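Local coordinates for amidase, hydantoinase/carbamoylase family (PDB 6C0D), which probably hydrolyses N-carbamoyl-L-amino acids as a zinc-binding, homodimeric enzyme of the peptidase M20 family, at residues 87-92 and 192-197; 208-213 and 379-384. All coordinates share one frame; numbering follows the deposited sequence.

How the contacts relate
Chain order sets the contacts in series: contact 1 is closed before contact 2 opens, so the two neither nest nor cross. Contact 1 brings residues 192-197 back beside 87-92 after a loop of 99 residues, pairing strand 189-198 in parallel with strand 83-88 at the zinc site. After helix 202-206 the chain enters strand 210-227, and contact 2 closes a longer loop of 165 residues when 379-384 returns antiparallel to 208-213. Strand 378-384 also lies parallel to strand 189-198, with probable hydrogen bonds from His-196 N to Leu-381 O and from Cys-379 N to Tyr-192 O. It thus links the metal-bearing strand to the start of strand 210-227.

Contact 1: residues 87-92 and 192-197; sequences GSHSDT and YLEPHI. With ZN (zinc ion), chain B.
The zinc site of this M20-family hydrolase forms where the end of strand 83-88 lies beside the parallel strand 189-198 and the following loop turns away, His-89 and His-196 meeting at the metal from the two segments. His-89 NE2 lies 2.1 Å from the zinc ion, and His-196 NE2 binds it too; the two imidazoles come rim to rim, their planes turned 34° apart. Two waters and Asp-100 complete the coordination seen. Glu-135 and His-391, the latter not modelled, are predicted ligands of a second metal, with Asp-100 as the probable bridge.

Each ring is fixed from its far side by a backbone carbonyl lying close to the ring plane. His-89 ND1 donates to Asp-91 O at 3.0 Å, and His-196 ND1 to Ile-197 O at 2.8 Å in an almost straight bond (176°), which leaves NE2 of both rings turned to the zinc. His-89 CG sits between the backbone N and the carbonyl carbon (chi1 59°), bringing the ring end closer to residues 192-197.

Along the strands, Gly-87 N donates to Leu-193 O at 3.2 Å, the backbone bond joining these two segments. The extended Glu-194 side chain passes Gly-87 O, with CG 3.2 Å from that oxygen, and carries a buried carboxylate gripped by two hydroxyls. Tyr-192 OH gives its hydrogen to OE1 from well above the carboxylate plane, and itself receives a hydrogen bond from Trp-131 NE1. Ser-88 OG donates to Glu-194 OE2 at 2.8 Å, again from above the plane. A water bridges the segments, donating to Ser-88 OG at 2.9 Å and to Pro-195 O at 2.6 Å.

Contact 2: residues 208-213 and 379-384; sequences KLIGVV and CMLFVP. With EDO (1,2-ethanediol), chain J.
Val-213 and Phe-382 meet in a CH-pi contact where strand 378-384 pairs antiparallel with the start of strand 210-227. The CG2 methyl of Val-213 stands 3.5 Å from the centroid of the Phe-382 ring, only 4° off the ring normal, over the middle of the face. With CG anti to the carbonyl carbon and chi2 at -5°, the Phe-382 ring turns this face to the methyl. The same methyl is 3.7 Å from Met-380 CB; Val-213 and Met-380 leave the backbone side by side.

Leu-381 reaches the other face of the sheet. Its CG is anti to the backbone N, and CD1 meets Ile-210 CG2 at 3.6 Å, the two side chains crossing at a slant, with Val-212 CG2 more distant.

Between the two faces, Gly-211 and Phe-382 form a hydrogen-bonded pair: Gly-211 N donates to Phe-382 O at 2.9 Å, and Phe-382 N donates to Gly-211 O at 2.8 Å. Val-213 N reaches Met-380 O at 3.2 Å, and a water links Val-213 O with Met-380 N. Where the pairing ends, Pro-384 CD packs 3.1 Å from Leu-209 O, while a 1,2-ethanediol, probably from the crystallisation liquor, donates to Lys-208 O.

Helix 399-419 packs on Leu-381 through Val-408 and Ala-409, strand 358-363 pairs with Ile-210 and Val-212, and strand 189-198 brings His-196 against Met-380 and Phe-382.

Contact 1: residues 87-92 and 192-197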
loop_
_atom_site.group_PDB
_atom_site.type_symbol
_atom_site.label_atom_id
_atom_site.label_comp_id
_atom_site.label_asym_id
_atom_site.label_seq_id
_atom_site.Cartn_x
_atom_site.Cartn_y
_atom_site.Cartn_z
ATOM N N GLY A 87 -8.740 4.392 -39.491
ATOM C CA GLY A 87 -7.419 4.440 -38.896
ATOM C C GLY A 87 -7.411 4.024 -37.447
ATOM O O GLY A 87 -8.376 3.468 -36.931
ATOM N N SER A 88 -6.276 4.287 -36.810
ATOM C CA SER A 88 -6.074 4.045 -35.389
ATOM C C SER A 88 -4.776 4.743 -35.021
ATOM O O SER A 88 -4.509 5.827 -35.550
ATOM C CB SER A 88 -6.031 2.545 -35.075
ATOM O OG SER A 88 -6.091 2.328 -33.678
ATOM N N HIS A 89 -3.962 4.149 -34.140
ATOM C CA HIS A 89 -2.672 4.723 -33.765
ATOM C C HIS A 89 -1.585 3.673 -33.956
ATOM O O HIS A 89 -1.851 2.476 -33.913
ATOM C CB HIS A 89 -2.680 5.202 -32.304
ATOM C CG HIS A 89 -2.974 4.106 -31.325
ATOM N ND1 HIS A 89 -1.991 3.470 -30.594
ATOM C CD2 HIS A 89 -4.143 3.506 -30.984
ATOM C CE1 HIS A 89 -2.543 2.545 -29.825
ATOM N NE2 HIS A 89 -3.848 2.546 -30.045
ATOM N N SER A 90 -0.340 4.107 -34.145
ATOM C CA SER A 90 0.750 3.144 -34.234
ATOM C C SER A 90 1.827 3.358 -33.178
ATOM O O SER A 90 2.845 2.652 -33.205
ATOM C CB SER A 90 1.370 3.162 -35.643
ATOM O OG SER A 90 1.868 4.457 -35.964
ATOM N N ASP A 91 1.637 4.299 -32.248
ATOM C CA ASP A 91 2.519 4.417 -31.100
ATOM C C ASP A 91 2.090 3.426 -30.024
ATOM O O ASP A 91 0.945 2.968 -29.988
ATOM C CB ASP A 91 2.513 5.844 -30.529
ATOM C CG ASP A 91 1.160 6.240 -29.913
ATOM O OD1 ASP A 91 0.129 6.219 -30.620
ATOM O OD2 ASP A 91 1.124 6.584 -28.716
ATOM N N THR A 92 3.019 3.101 -29.137
ATOM C CA THR A 92 2.768 2.136 -28.081
ATOM C C THR A 92 3.031 2.764 -26.722
ATOM O O THR A 92 3.620 3.844 -26.601
ATOM C CB THR A 92 3.655 0.893 -28.226
ATOM O OG1 THR A 92 5.003 1.242 -27.880
ATOM C CG2 THR A 92 3.605 0.349 -29.650
ATOM N N TYR A 192 -15.937 7.963 -39.832
ATOM C CA TYR A 192 -14.667 7.442 -39.328
ATOM C C TYR A 192 -14.882 6.020 -38.818
ATOM O O TYR A 192 -15.836 5.772 -38.075
ATOM C CB TYR A 192 -14.123 8.340 -38.199
ATOM C CG TYR A 192 -12.889 7.795 -37.499
ATOM C CD1 TYR A 192 -12.952 7.338 -36.186
ATOM C CD2 TYR A 192 -11.667 7.746 -38.155
ATOM C CE1 TYR A 192 -11.808 6.839 -35.541
ATOM C CE2 TYR A 192 -10.533 7.235 -37.539
ATOM C CZ TYR A 192 -10.613 6.794 -36.223
ATOM O OH TYR A 192 -9.480 6.326 -35.606
ATOM N N LEU A 193 -14.010 5.087 -39.218
ATOM C CA LEU A 193 -14.060 3.706 -38.733
ATOM C C LEU A 193 -12.726 3.364 -38.073
ATOM O O LEU A 193 -11.675 3.511 -38.705
ATOM C CB LEU A 193 -14.335 2.749 -39.903
ATOM C CG LEU A 193 -14.022 1.247 -39.716
ATOM C CD1 LEU A 193 -14.815 0.628 -38.566
ATOM C CD2 LEU A 193 -14.259 0.494 -41.032
ATOM N N GLU A 194 -12.759 2.916 -36.814
ATOM C CA GLU A 194 -11.538 2.474 -36.127
ATOM C C GLU A 194 -11.633 1.004 -35.740
ATOM O O GLU A 194 -12.255 0.666 -34.716
ATOM C CB GLU A 194 -11.254 3.325 -34.878
ATOM C CG GLU A 194 -9.935 2.869 -34.205
ATOM C CD GLU A 194 -9.350 3.891 -33.245
ATOM O OE1 GLU A 194 -9.906 5.006 -33.119
ATOM O OE2 GLU A 194 -8.312 3.566 -32.621
ATOM N N PRO A 195 -10.998 0.093 -36.477
ATOM C CA PRO A 195 -10.884 -1.290 -35.987
ATOM C C PRO A 195 -9.867 -1.343 -34.857
ATOM O O PRO A 195 -8.890 -0.595 -34.851
ATOM C CB PRO A 195 -10.373 -2.070 -37.211
ATOM C CG PRO A 195 -10.508 -1.083 -38.419
ATOM C CD PRO A 195 -10.331 0.273 -37.777
ATOM N N HIS A 196 -10.093 -2.238 -33.896
ATOM C CA HIS A 196 -9.162 -2.351 -32.767
ATOM C C HIS A 196 -9.265 -3.750 -32.163
ATOM O O HIS A 196 -10.327 -4.371 -32.213
ATOM C CB HIS A 196 -9.497 -1.272 -31.715
ATOM C CG HIS A 196 -8.357 -0.897 -30.815
ATOM N ND1 HIS A 196 -7.940 -1.692 -29.772
ATOM C CD2 HIS A 196 -7.578 0.212 -30.777
ATOM C CE1 HIS A 196 -6.934 -1.106 -29.144
ATOM N NE2 HIS A 196 -6.693 0.046 -29.738
ATOM N N ILE A 197 -8.171 -4.236 -31.551
ATOM C CA ILE A 197 -8.260 -5.478 -30.798
ATOM C C ILE A 197 -8.974 -5.217 -29.476
ATOM O O ILE A 197 -9.047 -4.085 -28.987
ATOM C CB ILE A 197 -6.868 -6.086 -30.532
ATOM C CG1 ILE A 197 -6.037 -5.096 -29.698
ATOM C CG2 ILE A 197 -6.172 -6.445 -31.817
ATOM C CD1 ILE A 197 -4.882 -5.746 -28.945
HETATM ZN ZN ZN B . -5.174 1.374 -28.989
HETATM O O HOH W 1 -6.409 -0.527 -33.936
HETATM O O HOH W 2 -5.034 1.620 -26.899
HETATM O O HOH W 3 -6.849 2.883 -29.062
#

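Contact 2: residues 208-213 and 379-384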
loop_
_atom_site.group_PDB
_atom_site.type_symbol
_atom_site.label_atom_id
_atom_site.label_comp_id
_atom_site.label_asym_id
_atom_site.label_seq_id
_atom_site.Cartn_x
_atom_site.Cartn_y
_atom_site.Cartn_z
ATOM N N LYS A 208 -16.816 -15.236 -29.188
ATOM C CA LYS A 208 -17.188 -14.627 -30.463
ATOM C C LYS A 208 -15.949 -14.045 -31.138
ATOM O O LYS A 208 -14.894 -13.888 -30.524
ATOM C CB LYS A 208 -18.223 -13.519 -30.267
ATOM C CG LYS A 208 -19.488 -13.905 -29.540
ATOM C CD LYS A 208 -20.458 -14.634 -30.437
ATOM C CE LYS A 208 -21.859 -14.548 -29.857
ATOM N NZ LYS A 208 -22.791 -15.496 -30.504
ATOM N N LEU A 209 -16.092 -13.712 -32.423
ATOM C CA LEU A 209 -14.972 -13.275 -33.239
ATOM C C LEU A 209 -15.014 -11.793 -33.601
ATOM O O LEU A 209 -13.981 -11.252 -34.008
ATOM C CB LEU A 209 -14.911 -14.101 -34.537
ATOM C CG LEU A 209 -14.800 -15.632 -34.324
ATOM C CD1 LEU A 209 -14.699 -16.355 -35.676
ATOM C CD2 LEU A 209 -13.600 -15.962 -33.424
ATOM N N ILE A 210 -16.177 -11.146 -33.516
ATOM C CA ILE A 210 -16.348 -9.776 -34.010
ATOM C C ILE A 210 -17.194 -9.018 -33.012
ATOM O O ILE A 210 -18.275 -9.487 -32.643
ATOM C CB ILE A 210 -17.043 -9.733 -35.386
ATOM C CG1 ILE A 210 -16.212 -10.455 -36.456
ATOM C CG2 ILE A 210 -17.368 -8.259 -35.792
ATOM C CD1 ILE A 210 -14.897 -9.766 -36.822
ATOM N N GLY A 211 -16.733 -7.837 -32.598
ATOM C CA GLY A 211 -17.580 -7.000 -31.752
ATOM C C GLY A 211 -17.920 -5.689 -32.442
ATOM O O GLY A 211 -17.037 -5.031 -33.009
ATOM N N VAL A 212 -19.197 -5.314 -32.428
ATOM C CA VAL A 212 -19.647 -4.024 -32.962
ATOM C C VAL A 212 -19.820 -3.097 -31.770
ATOM O O VAL A 212 -20.685 -3.339 -30.928
ATOM C CB VAL A 212 -20.966 -4.167 -33.732
ATOM C CG1 VAL A 212 -21.471 -2.767 -34.201
ATOM C CG2 VAL A 212 -20.791 -5.120 -34.935
ATOM N N VAL A 213 -19.029 -2.032 -31.703
ATOM C CA VAL A 213 -18.980 -1.205 -30.491
ATOM C C VAL A 213 -20.184 -0.261 -30.426
ATOM O O VAL A 213 -20.465 0.498 -31.367
ATOM C CB VAL A 213 -17.649 -0.445 -30.421
ATOM C CG1 VAL A 213 -17.638 0.550 -29.244
ATOM C CG2 VAL A 213 -16.468 -1.462 -30.257
ATOM N N CYS A 379 -17.348 4.946 -35.727
ATOM C CA CYS A 379 -17.698 3.606 -35.268
ATOM C C CYS A 379 -16.419 2.815 -35.020
ATOM O O CYS A 379 -15.330 3.191 -35.469
ATOM C CB CYS A 379 -18.607 2.890 -36.279
ATOM S SG CYS A 379 -17.789 2.582 -37.857
ATOM N N MET A 380 -16.549 1.746 -34.233
ATOM C CA MET A 380 -15.424 0.850 -33.976
ATOM C C MET A 380 -15.827 -0.601 -34.195
ATOM O O MET A 380 -16.970 -0.992 -33.952
ATOM C CB MET A 380 -14.892 0.993 -32.533
ATOM C CG MET A 380 -14.299 2.366 -32.258
ATOM S SD MET A 380 -13.370 2.357 -30.686
ATOM C CE MET A 380 -11.857 1.505 -31.170
ATOM N N LEU A 381 -14.844 -1.404 -34.606
ATOM C CA LEU A 381 -15.025 -2.838 -34.792
ATOM C C LEU A 381 -13.934 -3.542 -34.006
ATOM O O LEU A 381 -12.757 -3.210 -34.179
ATOM C CB LEU A 381 -14.923 -3.213 -36.280
ATOM C CG LEU A 381 -15.277 -4.669 -36.600
ATOM C CD1 LEU A 381 -16.802 -4.797 -36.546
ATOM C CD2 LEU A 381 -14.745 -5.066 -37.973
ATOM N N PHE A 382 -14.311 -4.516 -33.163
ATOM C CA PHE A 382 -13.354 -5.241 -32.326
ATOM C C PHE A 382 -13.097 -6.656 -32.859
ATOM O O PHE A 382 -14.009 -7.307 -33.379
ATOM C CB PHE A 382 -13.865 -5.371 -30.887
ATOM C CG PHE A 382 -13.650 -4.144 -30.024
ATOM C CD1 PHE A 382 -12.939 -3.049 -30.499
ATOM C CD2 PHE A 382 -14.182 -4.091 -28.745
ATOM C CE1 PHE A 382 -12.743 -1.932 -29.692
ATOM C CE2 PHE A 382 -13.972 -2.980 -27.919
ATOM C CZ PHE A 382 -13.247 -1.908 -28.402
ATOM N N VAL A 383 -11.847 -7.102 -32.722
ATOM C CA VAL A 383 -11.489 -8.511 -32.874
ATOM C C VAL A 383 -10.892 -8.974 -31.556
ATOM O O VAL A 383 -10.319 -8.172 -30.804
ATOM C CB VAL A 383 -10.505 -8.760 -34.031
ATOM C CG1 VAL A 383 -11.153 -8.403 -35.362
ATOM C CG2 VAL A 383 -9.197 -8.011 -33.813
ATOM N N PRO A 384 -11.025 -10.254 -31.201
ATOM C CA PRO A 384 -10.551 -10.678 -29.882
ATOM C C PRO A 384 -9.035 -10.727 -29.829
ATOM O O PRO A 384 -8.352 -10.924 -30.837
ATOM C CB PRO A 384 -11.147 -12.085 -29.709
ATOM C CG PRO A 384 -11.449 -12.546 -31.091
ATOM C CD PRO A 384 -11.716 -11.341 -31.921
HETATM C C1 EDO J . -12.708 -16.001 -29.934
HETATM O O1 EDO J . -13.026 -15.149 -28.824
HETATM C C2 EDO J . -11.319 -16.615 -29.796
HETATM O O2 EDO J . -11.468 -18.033 -29.607
HETATM O O HOH W 4 -19.204 0.751 -33.757
#